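Local coordinates for 2-dehydropantoate 2-reductase (Geobacter metallireducens, PDB 3HN2), which probably catalyses the NADPH-dependent reduction of 2-dehydropantoate (ketopantoate) to (R)-pantoate, the second of two steps leading from 3-methyl-2-oxobutanoate to pantoate in pantothenate biosynthesis, at residues Leu77-Ala81 with Pro268-Ala273; Gly96-Leu102 with Arg120-Ala126; Gln103-Glu109 with Arg183-Leu187; Gly144-Gly149 with Val171-Thr176; Phe275-Leu279 with Arg291-Leu295. One frame throughout, in Å; residues are numbered along the deposited sequence.

Contact 1: residues Leu77-Ala81 with Pro268-Ala273; sequences LKTFA and PLEIAA
A single carboxylate oxygen, Glu270 OE1, is gripped twice by Thr79, once through its main chain and once through its side chain. Thr79 N donates to Glu270 OE1 at 3.0 Å with an N-H...O angle of 164°, approaching from above the carboxylate plane, while Thr79 OG1 donates to the same Glu270 OE1 at 2.7 Å from the anti side. The hydroxyl bond depends on the threonine torsion: at chi1 50° OG1 lies between the backbone N and the carbonyl carbon, where it points to the acceptor that the amide already reaches. The other oxygen, Glu270 OE2, faces Lys78 NZ at 3.9 Å, a long salt bridge; this ammonium also has a weak, distant ion pair with Asp262. Two donors on one oxygen restrain the rotation of the carboxylate. Next to this polar centre, Phe80 is sandwiched at its rim. Pro268 CG lies over one face, 3.9 Å from the ring centroid and 21° off the normal, a CH-pi contact, and Lys78 CB covers the opposite face. Ala273 CB closes against Thr79 OG1 at 3.5 Å. Glu270 occupies the N-cap position of helix 271-284, so the contact ties the start of that helix of the C-terminal domain to the loop between strand 72-75 and helix 85-89, with Gln103 and Asn104 packed alongside.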
# COMPACT_ATOMS: atom_id res chain seq x y z
N LEU A 77 -10.96 8.79 21.20
CA LEU A 77 -12.23 8.13 21.50
C LEU A 77 -12.90 7.58 20.25
O LEU A 77 -12.77 8.13 19.16
CB LEU A 77 -13.21 9.12 22.14
CG LEU A 77 -13.20 9.43 23.64
CD1 LEU A 77 -14.04 10.67 23.89
CD2 LEU A 77 -13.70 8.26 24.48
N LYS A 78 -13.63 6.48 20.42
CA LYS A 78 -14.54 6.02 19.39
C LYS A 78 -15.73 6.97 19.37
O LYS A 78 -16.20 7.40 20.42
CB LYS A 78 -14.96 4.57 19.64
CG LYS A 78 -14.27 3.56 18.74
CD LYS A 78 -12.79 3.40 19.05
CE LYS A 78 -11.98 3.15 17.78
NZ LYS A 78 -12.40 1.92 17.05
N THR A 79 -16.19 7.31 18.17
CA THR A 79 -17.11 8.43 17.96
C THR A 79 -18.54 8.24 18.47
O THR A 79 -19.31 9.20 18.51
CB THR A 79 -17.14 8.87 16.48
OG1 THR A 79 -17.35 7.72 15.64
CG2 THR A 79 -15.84 9.55 16.09
N PHE A 80 -18.89 7.02 18.86
CA PHE A 80 -20.17 6.77 19.51
C PHE A 80 -20.18 7.18 20.99
O PHE A 80 -21.24 7.23 21.62
CB PHE A 80 -20.65 5.32 19.32
CG PHE A 80 -19.57 4.29 19.48
CD1 PHE A 80 -18.99 3.69 18.37
CD2 PHE A 80 -19.16 3.88 20.75
CE1 PHE A 80 -18.00 2.72 18.51
CE2 PHE A 80 -18.17 2.91 20.90
CZ PHE A 80 -17.60 2.32 19.78
N ALA A 81 -19.00 7.46 21.53
CA ALA A 81 -18.84 7.97 22.89
C ALA A 81 -18.71 9.50 22.91
O ALA A 81 -18.29 10.07 23.92
CB ALA A 81 -17.64 7.33 23.56
N PRO A 268 -19.82 -1.96 19.04
CA PRO A 268 -20.54 -1.04 18.15
C PRO A 268 -19.68 -0.37 17.08
O PRO A 268 -18.46 -0.29 17.21
CB PRO A 268 -21.12 0.01 19.11
CG PRO A 268 -20.30 -0.09 20.33
CD PRO A 268 -19.92 -1.52 20.45
N LEU A 269 -20.34 0.10 16.02
CA LEU A 269 -19.65 0.65 14.86
C LEU A 269 -19.82 2.16 14.75
O LEU A 269 -20.80 2.72 15.23
CB LEU A 269 -20.14 -0.03 13.58
CG LEU A 269 -20.18 -1.57 13.58
CD1 LEU A 269 -20.67 -2.10 12.24
CD2 LEU A 269 -18.84 -2.18 13.91
N GLU A 270 -18.84 2.80 14.11
CA GLU A 270 -18.84 4.25 13.95
C GLU A 270 -19.60 4.70 12.69
O GLU A 270 -19.08 5.48 11.89
CB GLU A 270 -17.39 4.77 13.90
CG GLU A 270 -16.47 4.27 15.02
CD GLU A 270 -15.14 5.03 15.07
OE1 GLU A 270 -15.13 6.20 15.54
OE2 GLU A 270 -14.11 4.47 14.64
N ILE A 271 -20.83 4.21 12.53
CA ILE A 271 -21.67 4.53 11.36
C ILE A 271 -22.00 6.02 11.32
O ILE A 271 -21.91 6.64 10.26
CB ILE A 271 -23.00 3.73 11.35
CG1 ILE A 271 -22.76 2.23 11.51
CG2 ILE A 271 -23.85 4.05 10.10
CD1 ILE A 271 -22.16 1.55 10.28
N ALA A 272 -22.35 6.58 12.48
CA ALA A 272 -22.79 7.98 12.59
C ALA A 272 -21.77 8.94 11.98
O ALA A 272 -22.10 9.68 11.05
CB ALA A 272 -23.10 8.32 14.03
N ALA A 273 -20.53 8.89 12.46
CA ALA A 273 -19.47 9.80 12.01
C ALA A 273 -18.92 9.52 10.61
O ALA A 273 -18.69 10.45 9.84
CB ALA A 273 -18.35 9.82 13.02

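Contact 2: residues Gly96-Leu102 with Arg120-Ala126; sequences GTQILTL and RIIGGVA
Ile99 and Ile121 lie side by side and point the same way, with Ile99 CB 3.9 Å from Ile121 CD1, within a parallel strand pair whose axes diverge by 22°. The ladder between the strands is tight: Ile99 N to Arg120 O and Ile122 N to Ile99 O are both 2.8 Å, and Thr101 and Gly124 continue it. On the other sheet face Leu100 CD1 meets Ile122 CG2 at 3.7 Å. Gly124 is closely covered, since a side chain there would run into Leu102 CD2, which lies 3.3 Å from Gly124 O. Beyond it one water donates to Leu102 O and Gly124 O and accepts from Ala126 N, bridging the strands as they separate.

The opposite end is looser and reaches exposed Gly96. Here Arg120, bent at chi3 (96°), turns NE back to Thr97 O at 3.3 Å, with an N-H...O angle of 151°; its NH1 has a weak bond to Glu94 O. A leucine here would probably leave Thr97 O without this donor and the loop before the strand less firmly held. Strand 98-101 also pairs with strand 72-75, helix 108-115 covers the Thr101 and Ile121 face, and helix 157-168 covers Leu100 and Ile122.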
# COMPACT_ATOMS: atom_id res chain seq x y z
N GLY A 96 -5.65 28.10 27.48
CA GLY A 96 -4.42 27.77 26.75
C GLY A 96 -4.30 26.30 26.37
O GLY A 96 -3.45 25.95 25.55
N THR A 97 -5.13 25.45 26.99
CA THR A 97 -5.20 24.04 26.63
C THR A 97 -5.73 23.94 25.21
O THR A 97 -6.66 24.67 24.83
CB THR A 97 -6.16 23.25 27.57
OG1 THR A 97 -5.81 23.50 28.93
CG2 THR A 97 -6.10 21.74 27.30
N GLN A 98 -5.12 23.07 24.41
CA GLN A 98 -5.59 22.82 23.06
C GLN A 98 -5.96 21.35 22.85
O GLN A 98 -5.33 20.45 23.41
CB GLN A 98 -4.59 23.33 22.02
CG GLN A 98 -3.14 23.20 22.42
CD GLN A 98 -2.25 24.19 21.68
OE1 GLN A 98 -2.45 24.45 20.49
NE2 GLN A 98 -1.27 24.74 22.38
N ILE A 99 -7.00 21.13 22.05
CA ILE A 99 -7.60 19.81 21.92
C ILE A 99 -7.36 19.23 20.53
O ILE A 99 -7.73 19.82 19.51
CB ILE A 99 -9.11 19.87 22.26
CG1 ILE A 99 -9.33 20.57 23.61
CG2 ILE A 99 -9.71 18.47 22.30
CD1 ILE A 99 -10.71 21.14 23.84
N LEU A 100 -6.71 18.07 20.49
CA LEU A 100 -6.35 17.42 19.23
C LEU A 100 -7.20 16.18 19.01
O LEU A 100 -7.13 15.21 19.77
CB LEU A 100 -4.86 17.07 19.21
CG LEU A 100 -4.20 16.27 18.08
CD1 LEU A 100 -4.56 16.79 16.71
CD2 LEU A 100 -2.69 16.32 18.25
N THR A 101 -8.02 16.22 17.97
CA THR A 101 -8.88 15.09 17.63
C THR A 101 -8.27 14.22 16.50
O THR A 101 -7.84 14.73 15.46
CB THR A 101 -10.34 15.56 17.37
OG1 THR A 101 -11.25 14.47 17.58
CG2 THR A 101 -10.53 16.13 15.98
N LEU A 102 -8.20 12.91 16.74
CA LEU A 102 -7.60 11.97 15.79
C LEU A 102 -8.58 10.88 15.37
O LEU A 102 -8.22 9.94 14.65
CB LEU A 102 -6.35 11.31 16.38
CG LEU A 102 -5.02 12.06 16.39
CD1 LEU A 102 -4.03 11.30 17.24
CD2 LEU A 102 -4.49 12.25 15.00
N ARG A 120 -9.25 26.41 20.06
CA ARG A 120 -8.53 25.37 20.80
C ARG A 120 -8.37 24.10 19.96
O ARG A 120 -7.54 23.25 20.28
CB ARG A 120 -9.25 25.01 22.11
CG ARG A 120 -9.89 26.17 22.86
CD ARG A 120 -10.56 25.69 24.14
NE ARG A 120 -9.69 25.85 25.30
CZ ARG A 120 -9.86 26.75 26.27
NH1 ARG A 120 -9.00 26.81 27.27
NH2 ARG A 120 -10.90 27.58 26.24
N ILE A 121 -9.15 23.98 18.89
CA ILE A 121 -9.33 22.70 18.21
C ILE A 121 -8.33 22.46 17.09
O ILE A 121 -8.15 23.31 16.21
CB ILE A 121 -10.80 22.52 17.72
CG1 ILE A 121 -11.80 22.79 18.86
CG2 ILE A 121 -11.04 21.13 17.12
CD1 ILE A 121 -11.57 21.99 20.15
N ILE A 122 -7.68 21.31 17.13
CA ILE A 122 -6.76 20.87 16.09
C ILE A 122 -7.22 19.51 15.54
O ILE A 122 -7.46 18.56 16.30
CB ILE A 122 -5.28 20.84 16.57
CG1 ILE A 122 -4.76 22.24 16.88
CG2 ILE A 122 -4.36 20.25 15.51
CD1 ILE A 122 -4.79 22.62 18.34
N GLY A 123 -7.37 19.43 14.23
CA GLY A 123 -7.76 18.19 13.60
C GLY A 123 -6.56 17.45 13.07
O GLY A 123 -5.71 18.02 12.38
N GLY A 124 -6.49 16.17 13.42
CA GLY A 124 -5.46 15.29 12.89
C GLY A 124 -6.09 14.13 12.15
O GLY A 124 -6.74 13.28 12.77
N VAL A 125 -5.95 14.10 10.83
CA VAL A 125 -6.31 12.90 10.07
C VAL A 125 -5.12 11.96 10.13
O VAL A 125 -4.04 12.25 9.61
CB VAL A 125 -6.82 13.20 8.61
CG1 VAL A 125 -6.13 14.37 8.01
CG2 VAL A 125 -6.70 11.97 7.70
N ALA A 126 -5.32 10.85 10.84
CA ALA A 126 -4.29 9.83 11.03
C ALA A 126 -4.59 8.62 10.17
O ALA A 126 -5.75 8.28 9.96
CB ALA A 126 -4.22 9.44 12.49
O HOH W 1 -7.78 10.67 12.07

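Contact 3: residues Gln103-Glu109 with Arg183-Leu187; sequences QNGLGNE and RWEKL
Bends at chi2 (-98°) and chi3 swing the Arg183 guanidinium off its helix and into the loop of 103-109, while Glu109, itself folded at chi2, brings its carboxylate down to meet it. Arg183 NH2 then donates to two carbonyls lying near the guanidinium plane: Gln103 O at 2.7 Å, almost straight at 172°, and Gly105 O at 3.2 Å. Glu109 OE2 instead sits over a face of the guanidinium, 2.8 Å from Arg183 NE, in a salt bridge whose flat groups are 70° apart. Carbonyls at the edge and a carboxylate above fix the rotation of this buried group. A methionine in its place would probably leave the Glu109 charge without its mate and both carbonyls without this donor. Within the loop Asn108 ND2 bonds to Asn104 O at 3.1 Å, while its OD1 is held by Asn82.

Alongside, Leu106 fills the apolar half: its CG touches Leu187 CD2 at 3.7 Å, and its CD1 reaches Trp184 CZ2 at 3.9 Å, the two side chains crossing at about a right angle. This is an interdomain junction, joining the loop after a Rossmann-type strand to helix 179-200 of the C-terminal helical domain, as in other ketopantoate reductases.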
# COMPACT_ATOMS: atom_id res chain seq x y z
N GLN A 103 -9.82 11.02 15.81
CA GLN A 103 -10.87 10.04 15.55
C GLN A 103 -11.40 10.12 14.13
O GLN A 103 -11.05 11.02 13.37
CB GLN A 103 -11.99 10.19 16.58
CG GLN A 103 -11.79 11.39 17.51
CD GLN A 103 -13.01 11.73 18.34
OE1 GLN A 103 -13.52 12.84 18.26
NE2 GLN A 103 -13.48 10.78 19.13
N ASN A 104 -12.26 9.17 13.78
CA ASN A 104 -12.69 8.99 12.40
C ASN A 104 -13.98 9.72 12.03
O ASN A 104 -14.83 9.97 12.88
CB ASN A 104 -12.85 7.49 12.09
CG ASN A 104 -11.53 6.75 12.15
OD1 ASN A 104 -10.46 7.36 12.21
ND2 ASN A 104 -11.60 5.43 12.12
N GLY A 105 -14.10 10.06 10.75
CA GLY A 105 -15.30 10.67 10.22
C GLY A 105 -15.32 12.16 10.42
O GLY A 105 -14.28 12.80 10.52
N LEU A 106 -16.53 12.72 10.50
CA LEU A 106 -16.71 14.15 10.58
C LEU A 106 -17.37 14.59 11.88
O LEU A 106 -17.69 13.76 12.74
CB LEU A 106 -17.58 14.62 9.43
CG LEU A 106 -17.09 14.54 8.00
CD1 LEU A 106 -18.17 15.14 7.12
CD2 LEU A 106 -15.77 15.24 7.77
N GLY A 107 -17.55 15.90 12.02
CA GLY A 107 -18.31 16.47 13.12
C GLY A 107 -17.54 16.60 14.41
O GLY A 107 -17.93 17.39 15.28
N ASN A 108 -16.46 15.83 14.54
CA ASN A 108 -15.66 15.76 15.76
C ASN A 108 -15.02 17.09 16.10
O ASN A 108 -15.10 17.56 17.24
CB ASN A 108 -14.59 14.67 15.64
CG ASN A 108 -15.18 13.31 15.28
OD1 ASN A 108 -16.26 12.94 15.75
ND2 ASN A 108 -14.47 12.56 14.46
N GLU A 109 -14.40 17.72 15.09
CA GLU A 109 -13.79 19.03 15.25
C GLU A 109 -14.81 20.07 15.71
O GLU A 109 -14.53 20.86 16.61
CB GLU A 109 -13.12 19.50 13.96
CG GLU A 109 -11.76 18.87 13.69
CD GLU A 109 -11.83 17.56 12.88
OE1 GLU A 109 -12.91 17.14 12.42
OE2 GLU A 109 -10.76 16.94 12.70
N ARG A 183 -9.97 15.56 5.70
CA ARG A 183 -10.98 14.69 6.32
C ARG A 183 -11.78 13.98 5.24
O ARG A 183 -11.97 12.76 5.28
CB ARG A 183 -11.93 15.51 7.21
CG ARG A 183 -11.32 16.01 8.53
CD ARG A 183 -11.68 15.09 9.71
NE ARG A 183 -10.57 15.00 10.65
CZ ARG A 183 -10.43 14.05 11.57
NH1 ARG A 183 -9.37 14.06 12.38
NH2 ARG A 183 -11.33 13.09 11.69
N TRP A 184 -12.24 14.76 4.25
CA TRP A 184 -12.97 14.23 3.11
C TRP A 184 -12.11 13.33 2.23
O TRP A 184 -12.62 12.39 1.62
CB TRP A 184 -13.54 15.38 2.28
CG TRP A 184 -14.84 15.90 2.79
CD1 TRP A 184 -15.04 17.04 3.52
CD2 TRP A 184 -16.13 15.31 2.61
NE1 TRP A 184 -16.38 17.19 3.81
CE2 TRP A 184 -17.07 16.14 3.26
CE3 TRP A 184 -16.59 14.15 1.97
CZ2 TRP A 184 -18.44 15.85 3.29
CZ3 TRP A 184 -17.95 13.86 1.99
CH2 TRP A 184 -18.86 14.72 2.65
N GLU A 185 -10.82 13.64 2.16
CA GLU A 185 -9.85 12.82 1.43
C GLU A 185 -9.77 11.42 2.02
O GLU A 185 -9.70 10.44 1.28
CB GLU A 185 -8.47 13.49 1.44
CG GLU A 185 -8.34 14.78 0.62
CD GLU A 185 -6.91 15.28 0.53
OE1 GLU A 185 -6.13 15.09 1.49
OE2 GLU A 185 -6.55 15.88 -0.51
N LYS A 186 -9.80 11.33 3.35
CA LYS A 186 -9.75 10.03 4.04
C LYS A 186 -11.09 9.31 3.98
O LYS A 186 -11.14 8.08 4.06
CB LYS A 186 -9.31 10.19 5.50
CG LYS A 186 -8.58 8.96 6.02
CD LYS A 186 -8.78 8.76 7.50
CE LYS A 186 -8.29 7.38 7.92
NZ LYS A 186 -8.34 7.18 9.40
N LEU A 187 -12.17 10.08 3.86
CA LEU A 187 -13.52 9.54 3.68
C LEU A 187 -13.68 8.80 2.36
O LEU A 187 -14.47 7.87 2.26
CB LEU A 187 -14.58 10.65 3.81
CG LEU A 187 -15.47 10.75 5.05
CD1 LEU A 187 -14.98 9.93 6.25
CD2 LEU A 187 -15.70 12.22 5.46

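Contact 4: residues Gly144-Gly149 with Val171-Thr176; sequences GRIILG and VDCRTT
Strands 144-149 and 173-175 run parallel with their axes 4.5 Å apart at closest and 26° between their directions, and four backbone bonds join the segments: Ile146 N to Asp172 O, Arg174 N to Ile146 O (2.8 Å), Leu148 N to Arg174 O, and Thr176 N to Leu148 O (3.2 Å).

Ile146, Leu148 and Cys173 share one face. Cys173 SG, turned anti to its own amide nitrogen at chi1 -167°, is carried alongside Leu148, where it lies 3.7 Å from Leu148 CD1; Ile146 CB is 4.2 Å from the same sulfur. Nearby, Ile146 CD1 crosses Val171 CG1 at an oblique angle, 3.9 Å away, and that methyl also rests 3.4 Å from Gly144 O. Helix 157-168 covers this face through Leu162 and Phe166, and Tyr17 packs beside Ile146 and Val171. On the other face the methyl Ile147 CG2 meets Thr176 CG2 at 3.8 Å. The Arg145 side chain meets Asp172 through its CB, near OD1, and extends to pack on Glu247 of the second subunit.

Apolar packing thus dominates the helix-covered face of this beta-alpha-beta unit, whereas charged Arg145 and Asp172 lie toward the second subunit, Asp172 in a weak, long ion pair with Arg214 of that subunit.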
# COMPACT_ATOMS: atom_id res chain seq x y z
N GLY A 144 1.05 5.02 10.11
CA GLY A 144 1.02 5.78 11.36
C GLY A 144 1.12 7.27 11.14
O GLY A 144 1.11 8.04 12.11
N ARG A 145 1.22 7.68 9.88
CA ARG A 145 1.38 9.09 9.52
C ARG A 145 0.15 9.93 9.85
O ARG A 145 -0.97 9.42 9.90
CB ARG A 145 1.79 9.23 8.05
CG ARG A 145 0.75 8.81 7.04
CD ARG A 145 1.17 9.19 5.63
NE ARG A 145 0.06 9.12 4.70
CZ ARG A 145 -0.78 10.12 4.44
NH1 ARG A 145 -0.64 11.29 5.04
NH2 ARG A 145 -1.76 9.95 3.57
N ILE A 146 0.37 11.22 10.11
CA ILE A 146 -0.69 12.13 10.54
C ILE A 146 -0.63 13.44 9.74
O ILE A 146 0.46 13.97 9.51
CB ILE A 146 -0.60 12.46 12.07
CG1 ILE A 146 -0.62 11.20 12.93
CG2 ILE A 146 -1.73 13.41 12.52
CD1 ILE A 146 -0.46 11.47 14.42
N ILE A 147 -1.78 13.95 9.31
CA ILE A 147 -1.86 15.29 8.73
C ILE A 147 -2.58 16.23 9.72
O ILE A 147 -3.73 15.98 10.09
CB ILE A 147 -2.57 15.30 7.35
CG1 ILE A 147 -2.07 14.16 6.45
CG2 ILE A 147 -2.36 16.65 6.64
CD1 ILE A 147 -2.89 13.98 5.19
N LEU A 148 -1.90 17.30 10.13
CA LEU A 148 -2.41 18.23 11.16
C LEU A 148 -3.00 19.52 10.60
O LEU A 148 -2.32 20.26 9.89
CB LEU A 148 -1.31 18.58 12.17
CG LEU A 148 -0.82 17.50 13.13
CD1 LEU A 148 0.22 18.03 14.07
CD2 LEU A 148 -1.96 16.85 13.90
N GLY A 149 -4.26 19.78 10.92
CA GLY A 149 -4.90 21.03 10.54
C GLY A 149 -5.55 21.74 11.73
O GLY A 149 -5.96 21.11 12.70
N VAL A 171 6.96 9.90 14.42
CA VAL A 171 5.72 9.87 13.65
C VAL A 171 5.89 10.76 12.42
O VAL A 171 6.26 11.93 12.54
CB VAL A 171 4.49 10.35 14.49
CG1 VAL A 171 3.19 10.24 13.70
CG2 VAL A 171 4.39 9.54 15.78
N ASP A 172 5.66 10.20 11.24
CA ASP A 172 5.72 10.95 9.99
C ASP A 172 4.55 11.93 9.95
O ASP A 172 3.42 11.55 9.68
CB ASP A 172 5.70 10.00 8.79
CG ASP A 172 5.93 10.72 7.47
OD1 ASP A 172 5.01 10.71 6.63
OD2 ASP A 172 7.03 11.29 7.27
N CYS A 173 4.82 13.20 10.24
CA CYS A 173 3.75 14.15 10.50
C CYS A 173 3.77 15.36 9.58
O CYS A 173 4.74 16.11 9.56
CB CYS A 173 3.77 14.58 11.96
SG CYS A 173 2.29 15.45 12.48
N ARG A 174 2.69 15.54 8.84
CA ARG A 174 2.57 16.61 7.84
C ARG A 174 1.65 17.73 8.36
O ARG A 174 1.14 17.65 9.48
CB ARG A 174 2.09 16.01 6.51
CG ARG A 174 2.37 16.83 5.24
CD ARG A 174 3.81 17.33 5.15
NE ARG A 174 3.88 18.69 4.62
CZ ARG A 174 4.12 19.78 5.34
NH1 ARG A 174 4.15 20.97 4.76
NH2 ARG A 174 4.33 19.69 6.65
N THR A 175 1.47 18.78 7.57
CA THR A 175 0.63 19.91 7.93
C THR A 175 -0.08 20.44 6.69
O THR A 175 0.51 20.51 5.61
CB THR A 175 1.48 21.01 8.64
OG1 THR A 175 1.50 20.73 10.05
CG2 THR A 175 0.93 22.41 8.41
N THR A 176 -1.36 20.77 6.84
CA THR A 176 -2.15 21.32 5.74
C THR A 176 -2.92 22.58 6.17
O THR A 176 -3.08 22.84 7.36
CB THR A 176 -3.09 20.24 5.13
OG1 THR A 176 -3.58 20.68 3.86
CG2 THR A 176 -4.27 19.93 6.06

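Contact 5: residues Phe275-Leu279 with Arg291-Leu295; sequences FRTPL and RVEML
Leu279 and Val292 slide past each other from opposite directions, bringing Leu279 CG to 3.8 Å from Val292 CG1. The two methyls of the leucine rest on the neighbouring helix: CD1 lies over the backbone, 3.8 Å from Val292 O, and CD2 touches the aliphatic part of Glu293 at CG, 3.7 Å away. Val292 CG1, anti to the amide nitrogen at chi1 -168°, projects between Leu279 and Phe275. It approaches the aromatic ring at its edge, near the ring plane, with Phe275 CD1 4.0 Å off. One atom along that rim, Phe275 CE1 meets Leu295 CG at 3.9 Å, the two side chains crossing at a slant.

All these contacts are dispersive, and the axes of the two segments come no closer than 10.1 Å, a spacing filled by side chains. At the margin Arg276 bends its guanidinium near Glu293 O, but its firm partner is Glu300, through a salt bridge.

Segments 275-279 and 291-295 run at 151° to each other, so that helices 271-284 and 290-302 pack here as a roughly antiparallel helical hairpin. Phe275 and Leu295 continue onto helix 179-200, in the core of the all-helical C-terminal domain of ketopantoate reductases.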
# COMPACT_ATOMS: atom_id res chain seq x y z
N PHE A 275 -20.47 7.68 8.09
CA PHE A 275 -21.49 7.61 7.04
C PHE A 275 -22.61 8.64 7.15
O PHE A 275 -22.87 9.37 6.19
CB PHE A 275 -22.12 6.22 6.99
CG PHE A 275 -21.19 5.14 6.52
CD1 PHE A 275 -21.15 4.79 5.18
CD2 PHE A 275 -20.39 4.45 7.42
CE1 PHE A 275 -20.32 3.76 4.74
CE2 PHE A 275 -19.55 3.43 6.99
CZ PHE A 275 -19.51 3.09 5.65
N ARG A 276 -23.29 8.68 8.29
CA ARG A 276 -24.52 9.49 8.41
C ARG A 276 -24.26 11.00 8.44
O ARG A 276 -25.05 11.76 7.88
CB ARG A 276 -25.40 9.03 9.58
CG ARG A 276 -26.10 7.69 9.34
CD ARG A 276 -27.15 7.80 8.24
NE ARG A 276 -27.76 6.51 7.90
CZ ARG A 276 -28.48 6.29 6.80
NH1 ARG A 276 -28.67 7.28 5.93
NH2 ARG A 276 -29.01 5.09 6.56
N THR A 277 -23.15 11.39 9.06
CA THR A 277 -22.70 12.80 9.08
C THR A 277 -22.28 13.33 7.69
O THR A 277 -22.75 14.40 7.30
CB THR A 277 -21.59 13.05 10.16
OG1 THR A 277 -22.02 12.57 11.43
CG2 THR A 277 -21.26 14.52 10.27
N PRO A 278 -21.39 12.61 6.95
CA PRO A 278 -21.15 13.04 5.56
C PRO A 278 -22.38 13.06 4.67
O PRO A 278 -22.55 14.01 3.91
CB PRO A 278 -20.14 12.00 5.06
CG PRO A 278 -19.40 11.64 6.27
CD PRO A 278 -20.49 11.50 7.29
N LEU A 279 -23.24 12.04 4.78
CA LEU A 279 -24.50 11.99 4.03
C LEU A 279 -25.36 13.20 4.37
O LEU A 279 -25.95 13.81 3.48
CB LEU A 279 -25.26 10.68 4.27
CG LEU A 279 -24.85 9.45 3.45
CD1 LEU A 279 -25.38 8.16 4.08
CD2 LEU A 279 -25.32 9.57 2.02
N ARG A 291 -25.43 5.31 -3.12
CA ARG A 291 -24.61 4.16 -2.72
C ARG A 291 -24.18 4.26 -1.26
O ARG A 291 -24.31 3.29 -0.49
CB ARG A 291 -23.42 3.96 -3.66
CG ARG A 291 -23.82 3.40 -5.02
CD ARG A 291 -22.63 3.23 -5.98
NE ARG A 291 -23.04 3.34 -7.38
CZ ARG A 291 -23.17 4.48 -8.05
NH1 ARG A 291 -22.91 5.65 -7.47
NH2 ARG A 291 -23.56 4.47 -9.31
N VAL A 292 -23.70 5.45 -0.87
CA VAL A 292 -23.35 5.71 0.53
C VAL A 292 -24.57 5.45 1.40
O VAL A 292 -24.46 4.83 2.47
CB VAL A 292 -22.71 7.12 0.76
CG1 VAL A 292 -22.10 7.20 2.15
CG2 VAL A 292 -21.63 7.42 -0.30
N GLU A 293 -25.75 5.77 0.88
CA GLU A 293 -26.98 5.65 1.65
C GLU A 293 -27.37 4.22 1.86
O GLU A 293 -27.61 3.81 3.00
CB GLU A 293 -28.15 6.39 0.99
CG GLU A 293 -28.53 7.66 1.74
CD GLU A 293 -29.95 8.11 1.44
OE1 GLU A 293 -30.89 7.33 1.71
OE2 GLU A 293 -30.12 9.24 0.96
N MET A 294 -27.41 3.48 0.76
CA MET A 294 -27.66 2.06 0.79
C MET A 294 -26.67 1.37 1.74
O MET A 294 -27.09 0.61 2.61
CB MET A 294 -27.54 1.50 -0.62
CG MET A 294 -27.99 0.07 -0.76
SD MET A 294 -28.15 -0.37 -2.48
CE MET A 294 -28.10 -2.15 -2.28
N LEU A 295 -25.38 1.70 1.59
CA LEU A 295 -24.34 1.16 2.47
C LEU A 295 -24.58 1.45 3.95
O LEU A 295 -24.64 0.52 4.76
CB LEU A 295 -22.96 1.67 2.03
CG LEU A 295 -21.71 0.92 2.52
CD1 LEU A 295 -21.94 -0.58 2.62
CD2 LEU A 295 -20.56 1.21 1.57

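In the fold
Contacts 2 and 4 belong to the same sheet and join directly, Gly123 N lying 2.7 Å from Gly149 O; their centres are 12 Å apart. Contact 3 bridges from this sheet to the helical domain: Lys186 NZ is 2.9 Å from Ala126 O of contact 2, and Leu106 packs on Pro278 of contact 5. Contact 1 is a second interdomain junction, linked to contact 3 by Leu77 O and Gln103 NE2 at 2.7 Å, and it shares helix 271-284 with contact 5. Contacts 4 and 5 are the most distant pair, with centres 27 Å apart. Lys78, Leu102 and Gln103 lie near a probable Rossmann-type glycine motif, consistent with contacts 1 to 3 bordering the NADPH cleft.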